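Side-chain contact in particle-associated glycoside hydrolase (Acinetobacter phage Fri1, PDB 6C72), which probably degrades the capsular polysaccharide of Acinetobacter baumannii as a tailspike depolymerase during phage entry: residues A[112-115]-A[116-119]. Sequence-based numbering, arbitrary orientation.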
# COMPACT_ATOMS: atom_id res chain seq x y z
N ILE A 112 -43.64 -2.79 2.18
CA ILE A 112 -43.48 -1.36 2.40
C ILE A 112 -42.04 -0.93 2.15
O ILE A 112 -41.79 0.06 1.45
CB ILE A 112 -43.94 -0.97 3.81
CG1 ILE A 112 -45.47 -1.10 3.93
CG2 ILE A 112 -43.45 0.43 4.18
CD1 ILE A 112 -45.95 -1.00 5.35
N LEU A 113 -41.08 -1.67 2.72
CA LEU A 113 -39.67 -1.28 2.57
C LEU A 113 -39.24 -1.38 1.12
O LEU A 113 -38.52 -0.50 0.62
CB LEU A 113 -38.77 -2.15 3.45
CG LEU A 113 -37.26 -1.86 3.38
CD1 LEU A 113 -36.97 -0.39 3.65
CD2 LEU A 113 -36.46 -2.75 4.34
N GLN A 114 -39.69 -2.42 0.41
CA GLN A 114 -39.34 -2.57 -0.99
C GLN A 114 -39.90 -1.42 -1.81
O GLN A 114 -39.28 -0.98 -2.79
CB GLN A 114 -39.86 -3.90 -1.53
CG GLN A 114 -39.27 -4.26 -2.88
CD GLN A 114 -37.76 -4.42 -2.82
OE1 GLN A 114 -37.25 -5.29 -2.11
NE2 GLN A 114 -37.04 -3.56 -3.53
N LYS A 115 -41.08 -0.92 -1.45
CA LYS A 115 -41.64 0.24 -2.12
C LYS A 115 -40.73 1.45 -1.97
O LYS A 115 -40.55 2.24 -2.91
CB LYS A 115 -43.02 0.56 -1.56
CG LYS A 115 -44.15 -0.05 -2.29
CD LYS A 115 -45.42 0.71 -1.92
CE LYS A 115 -46.56 -0.22 -1.54
NZ LYS A 115 -47.14 -0.81 -2.77
N CYS A 116 -40.16 1.63 -0.77
CA CYS A 116 -39.29 2.77 -0.53
C CYS A 116 -38.01 2.67 -1.37
O CYS A 116 -37.62 3.65 -2.03
CB CYS A 116 -38.95 2.86 0.96
SG CYS A 116 -40.40 3.18 2.02
N VAL A 117 -37.37 1.51 -1.38
CA VAL A 117 -36.14 1.36 -2.16
C VAL A 117 -36.44 1.55 -3.64
O VAL A 117 -35.70 2.24 -4.35
CB VAL A 117 -35.49 -0.02 -1.88
CG1 VAL A 117 -34.28 -0.22 -2.75
CG2 VAL A 117 -35.16 -0.15 -0.41
N ASP A 118 -37.53 0.94 -4.12
CA ASP A 118 -37.91 1.05 -5.53
C ASP A 118 -38.22 2.48 -5.93
O ASP A 118 -37.85 2.91 -7.03
CB ASP A 118 -39.11 0.16 -5.83
CG ASP A 118 -38.76 -1.31 -5.86
OD1 ASP A 118 -37.58 -1.66 -5.62
OD2 ASP A 118 -39.66 -2.12 -6.18
N TYR A 119 -38.92 3.22 -5.07
CA TYR A 119 -39.30 4.58 -5.45
C TYR A 119 -38.10 5.52 -5.46
O TYR A 119 -37.98 6.37 -6.36
CB TYR A 119 -40.39 5.10 -4.51
CG TYR A 119 -40.80 6.52 -4.84
CD1 TYR A 119 -41.48 6.81 -6.02
CD2 TYR A 119 -40.48 7.56 -3.99
CE1 TYR A 119 -41.85 8.10 -6.33
CE2 TYR A 119 -40.85 8.86 -4.29
CZ TYR A 119 -41.54 9.12 -5.47
OH TYR A 119 -41.90 10.41 -5.78
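Q114 and D118, one helical turn apart, are joined by a side-chain hydrogen bond from Q114 NE2 to D118 OD1 (2.9 Å, 152° at the hydrogen). The carboxylate oxygen lies close to the plane of the amide but is itself approached from above the carboxylate plane, the two flat groups being turned 47° apart. Q114 reaches it by a bend at chi2 (62°), which folds the amide along the helix toward the next turn. Each residue has a further partner: Q114 OE1 accepts from the backbone N of M140, and D118 OD1 forms a salt bridge with K142 NZ. Using both ends of its amide should fix the flip of Q114, while D118 OD1 receives an N-H donor and a lysine charge together.

The main chain carries the regular helical hydrogen bonds: C116 N to I112 O, V117 N to L113 O, D118 N to Q114 O (2.9 Å) and Y119 N to K115 O (2.9 Å).

The apolar contact is looser, L113 CD1 lying 4.5 Å from V117 CG2. L113 and C116 both pack on V128 of strand 126-129, and L113 also touches A137 and A139.

Such i to i+4 bonding is typical of an alpha-helix; here helix 110-122 connects the neighbouring parallel strands 89-91 and 126-129 near the start of the parallel beta-helix common in tailspikes.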